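Local coordinates for protein levansucrase (Bacillus megaterium, PDB 3OM4) that belongs to the levansucrase/invertase family and is built around a five-bladed beta-propeller, at residues S274-K277 with K278-G282; G267-P270 with F271-S274. The protein carries 1 engineered substitution. One frame throughout, in Å; residues are numbered along the deposited sequence.

Both contacts are local and lie on the peripheral helix 269-281, with their centres about 30 and 32 Å from the centre of the chain; they share Ser-274, and their centres are 11 Å apart. Contact 2 starts the helix and is a surface contact: polar side chains add to the backbone bonds there, through an asparagine cap and an amide-to-amide bond, with Phe-272 as its buried residue. Contact 1 continues to the helix's C-terminal end and is partly buried, with Glu-275 and Leu-279 turned into the protein while Lys-277, Lys-278 and Glu-281 are exposed. Across contact 1 the hydrogen bonds are all between backbone atoms, and Glu-275, Lys-276 and Lys-278 form salt bridges elsewhere in the chain.

Contact 1 (S274-K277 with K278-G282); sequences SEKK and KLLEG
The C-terminal half of helix 269-281 is joined here by four consecutive i to i+4 backbone bonds: Lys-278 N to Ser-274 O, Leu-279 N to Glu-275 O, Leu-280 N to Lys-276 O and Glu-281 N to Lys-277 O. The Leu-280 bond, 3.0 Å from its N to Lys-276 O, is the most linear at the acceptor, with a C=O...N angle of 161°. On that flank Lys-276 and Leu-280 run side by side, and CG of the lysine touches Leu-280 CD1 at 3.8 Å. The far end of Lys-276 is held elsewhere, by a salt bridge from NZ to Asp-8. One residue on, Lys-277 and Glu-281 are likewise aligned. Glu-281 CG lies 3.2 Å from Lys-277 O, and its OE2 meets the lysine at CG (3.9 Å), while a bend at chi3 (57°) carries the ammonium away and leaves Lys-277 NZ 6.4 Å from Glu-281 OE2. Any attraction between these two charges therefore acts through space, without a direct ion pair. On the inner side Leu-279 CB packs 3.5 Å from Glu-275 O; the carboxylate of Glu-275 forms a salt bridge with Arg-20 of helix 20-24, whose side chain Leu-279 also touches. Gly-282 is the first residue to leave helical geometry, though its N still gives a weak bond to Lys-278 O. Buried Glu-275 and Leu-279 opposite exposed lysines make this an amphipathic surface alpha-helix.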
loop_
_atom_site.group_PDB
_atom_site.type_symbol
_atom_site.label_atom_id
_atom_site.label_comp_id
_atom_site.label_asym_id
_atom_site.label_seq_id
_atom_site.Cartn_x
_atom_site.Cartn_y
_atom_site.Cartn_z
ATOM N N SER A 274 25.261 -20.567 2.235
ATOM C CA SER A 274 26.060 -19.465 1.682
ATOM C C SER A 274 25.434 -18.089 1.935
ATOM O O SER A 274 26.139 -17.130 2.252
ATOM C CB SER A 274 26.303 -19.665 0.186
ATOM O OG SER A 274 25.082 -19.693 -0.531
ATOM N N GLU A 275 24.112 -18.012 1.785
ATOM C CA GLU A 275 23.357 -16.779 2.007
ATOM C C GLU A 275 23.381 -16.385 3.485
ATOM O O GLU A 275 23.566 -15.213 3.820
ATOM C CB GLU A 275 21.914 -16.963 1.521
ATOM C CG GLU A 275 21.060 -15.703 1.519
ATOM C CD GLU A 275 21.087 -14.947 0.198
ATOM O OE1 GLU A 275 21.978 -15.198 -0.642
ATOM O OE2 GLU A 275 20.204 -14.087 0.005
ATOM N N LYS A 276 23.193 -17.374 4.357
ATOM C CA LYS A 276 23.208 -17.156 5.803
ATOM C C LYS A 276 24.580 -16.683 6.290
ATOM O O LYS A 276 24.669 -15.744 7.082
ATOM C CB LYS A 276 22.766 -18.425 6.542
ATOM C CG LYS A 276 22.844 -18.349 8.066
ATOM C CD LYS A 276 22.573 -19.700 8.728
ATOM C CE LYS A 276 23.449 -20.801 8.135
ATOM N NZ LYS A 276 23.721 -21.896 9.104
ATOM N N LYS A 277 25.645 -17.324 5.813
ATOM C CA LYS A 277 27.003 -16.951 6.218
ATOM C C LYS A 277 27.303 -15.495 5.868
ATOM O O LYS A 277 27.842 -14.756 6.692
ATOM C CB LYS A 277 28.037 -17.890 5.595
ATOM C CG LYS A 277 29.485 -17.582 5.972
ATOM C CD LYS A 277 30.386 -18.787 5.751
ATOM C CE LYS A 277 30.341 -19.278 4.311
ATOM N NZ LYS A 277 30.798 -20.690 4.202
ATOM N N LYS A 278 26.937 -15.101 4.649
ATOM C CA LYS A 278 27.117 -13.731 4.161
ATOM C C LYS A 278 26.328 -12.722 5.000
ATOM O O LYS A 278 26.827 -11.637 5.305
ATOM C CB LYS A 278 26.707 -13.644 2.684
ATOM C CG LYS A 278 27.136 -12.368 1.963
ATOM C CD LYS A 278 26.734 -12.432 0.491
ATOM C CE LYS A 278 27.291 -11.266 -0.315
ATOM N NZ LYS A 278 26.621 -9.970 -0.006
ATOM N N LEU A 279 25.102 -13.088 5.368
ATOM C CA LEU A 279 24.259 -12.251 6.220
ATOM C C LEU A 279 24.858 -12.030 7.607
ATOM O O LEU A 279 24.881 -10.901 8.098
ATOM C CB LEU A 279 22.851 -12.842 6.334
ATOM C CG LEU A 279 21.636 -12.070 5.798
ATOM C CD1 LEU A 279 21.973 -11.055 4.700
ATOM C CD2 LEU A 279 20.560 -13.039 5.337
ATOM N N LEU A 280 25.354 -13.103 8.221
ATOM C CA LEU A 280 25.888 -13.048 9.587
ATOM C C LEU A 280 27.206 -12.279 9.687
ATOM O O LEU A 280 27.471 -11.622 10.698
ATOM C CB LEU A 280 26.055 -14.459 10.162
ATOM C CG LEU A 280 24.790 -15.289 10.419
ATOM C CD1 LEU A 280 25.152 -16.747 10.661
ATOM C CD2 LEU A 280 23.987 -14.741 11.587
ATOM N N GLU A 281 28.021 -12.374 8.639
ATOM C CA GLU A 281 29.313 -11.686 8.569
ATOM C C GLU A 281 29.189 -10.188 8.346
ATOM O O GLU A 281 30.024 -9.414 8.818
ATOM C CB GLU A 281 30.120 -12.202 7.384
ATOM C CG GLU A 281 30.665 -13.590 7.493
ATOM C CD GLU A 281 31.360 -14.010 6.218
ATOM O OE1 GLU A 281 31.011 -13.496 5.128
ATOM O OE2 GLU A 281 32.263 -14.856 6.309
ATOM N N GLY A 282 28.165 -9.795 7.592
ATOM C CA GLY A 282 28.163 -8.501 6.919
ATOM C C GLY A 282 27.474 -7.352 7.619
ATOM O O GLY A 282 26.924 -7.502 8.715
#

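Contact 2 (G267-P270 with F271-S274)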
loop_
_atom_site.group_PDB
_atom_site.type_symbol
_atom_site.label_atom_id
_atom_site.label_comp_id
_atom_site.label_asym_id
_atom_site.label_seq_id
_atom_site.Cartn_x
_atom_site.Cartn_y
_atom_site.Cartn_z
ATOM N N GLY A 267 15.006 -22.390 -1.694
ATOM C CA GLY A 267 16.130 -22.987 -2.411
ATOM C C GLY A 267 16.704 -24.205 -1.709
ATOM O O GLY A 267 16.039 -24.819 -0.870
ATOM N N ASN A 268 17.944 -24.548 -2.045
ATOM C CA ASN A 268 18.604 -25.717 -1.462
ATOM C C ASN A 268 19.465 -25.379 -0.241
ATOM O O ASN A 268 19.635 -24.204 0.103
ATOM C CB ASN A 268 19.402 -26.499 -2.525
ATOM C CG ASN A 268 20.336 -25.614 -3.346
ATOM O OD1 ASN A 268 21.054 -24.767 -2.812
ATOM N ND2 ASN A 268 20.338 -25.827 -4.659
ATOM N N ASN A 269 19.995 -26.410 0.416
ATOM C CA ASN A 269 20.858 -26.215 1.583
ATOM C C ASN A 269 22.124 -25.391 1.287
ATOM O O ASN A 269 22.460 -24.503 2.070
ATOM C CB ASN A 269 21.202 -27.550 2.263
ATOM C CG ASN A 269 22.012 -27.368 3.537
ATOM O OD1 ASN A 269 21.596 -26.663 4.460
ATOM N ND2 ASN A 269 23.174 -28.007 3.595
ATOM N N PRO A 270 22.818 -25.669 0.155
ATOM C CA PRO A 270 23.962 -24.827 -0.209
ATOM C C PRO A 270 23.608 -23.345 -0.340
ATOM O O PRO A 270 24.403 -22.497 0.065
ATOM C CB PRO A 270 24.400 -25.391 -1.564
ATOM C CG PRO A 270 23.991 -26.809 -1.518
ATOM C CD PRO A 270 22.705 -26.836 -0.745
ATOM N N PHE A 271 22.435 -23.040 -0.899
ATOM C CA PHE A 271 21.983 -21.652 -0.998
ATOM C C PHE A 271 21.768 -21.075 0.396
ATOM O O PHE A 271 22.273 -19.999 0.707
ATOM C CB PHE A 271 20.710 -21.515 -1.844
ATOM C CG PHE A 271 20.129 -20.124 -1.835
ATOM C CD1 PHE A 271 20.695 -19.117 -2.613
ATOM C CD2 PHE A 271 19.029 -19.816 -1.037
ATOM C CE1 PHE A 271 20.172 -17.820 -2.600
ATOM C CE2 PHE A 271 18.500 -18.527 -1.016
ATOM C CZ PHE A 271 19.075 -17.526 -1.799
ATOM N N PHE A 272 21.034 -21.809 1.230
ATOM C CA PHE A 272 20.788 -21.405 2.608
ATOM C C PHE A 272 22.098 -21.139 3.359
ATOM O O PHE A 272 22.270 -20.072 3.949
ATOM C CB PHE A 272 19.919 -22.451 3.324
ATOM C CG PHE A 272 19.877 -22.296 4.818
ATOM C CD1 PHE A 272 19.291 -21.177 5.406
ATOM C CD2 PHE A 272 20.415 -23.281 5.641
ATOM C CE1 PHE A 272 19.250 -21.035 6.792
ATOM C CE2 PHE A 272 20.383 -23.148 7.025
ATOM C CZ PHE A 272 19.796 -22.020 7.603
ATOM N N GLN A 273 23.029 -22.088 3.305
ATOM C CA GLN A 273 24.307 -21.951 4.013
ATOM C C GLN A 273 25.154 -20.762 3.549
ATOM O O GLN A 273 25.697 -20.029 4.379
ATOM C CB GLN A 273 25.115 -23.255 3.959
ATOM C CG GLN A 273 24.426 -24.469 4.605
ATOM C CD GLN A 273 24.184 -24.324 6.106
ATOM O OE1 GLN A 273 24.751 -23.454 6.770
ATOM N NE2 GLN A 273 23.335 -25.190 6.646
ATOM N N SER A 274 25.261 -20.567 2.235
ATOM C CA SER A 274 26.060 -19.465 1.682
ATOM C C SER A 274 25.434 -18.089 1.935
ATOM O O SER A 274 26.139 -17.130 2.252
ATOM C CB SER A 274 26.303 -19.665 0.186
ATOM O OG SER A 274 25.082 -19.693 -0.531
#
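Gln-273 reaches back one helical turn to Asn-269, with CB, CG, CD and NE2 each near an oxygen of Asn-269. Its CB sits 3.5 Å from Asn-269 O, the carbonyl that also accepts a hydrogen bond from Gln-273 N, and CG comes closer to the same oxygen, at 3.2 Å. A bend at chi2 (-63°) then turns the amide over towards Asn-269, bringing CD to 3.9 Å from Asn-269 OD1. At the tip, Gln-273 NE2 donates to Asn-269 OD1 at 3.2 Å; the acceptor lies close to the glutamine amide plane, although the two amide planes stand 77° apart. NE2 also bonds to Asp-8, and OE1 accepts from Lys-276. This is the first turn of helix 269-281, with Asn-268 as its N-cap: Asn-268 OD1 accepts from Phe-271 N at 2.9 Å, and the backbone O of Asn-268 accepts a bond from Phe-272 N. Asn-269 OD1 has a second donor in Arg-262 and rests at the edge of the Phe-272 ring, 3.8 Å from its CD2. That ring meets Tyr-265 edge-to-face, whereas the Phe-271 side chain touches Asp-21 and Val-24 of helix 20-24. Ser-274 N bonds to Pro-270 O, and the serine OG has both that carbonyl and Phe-271 O within reach of its single proton.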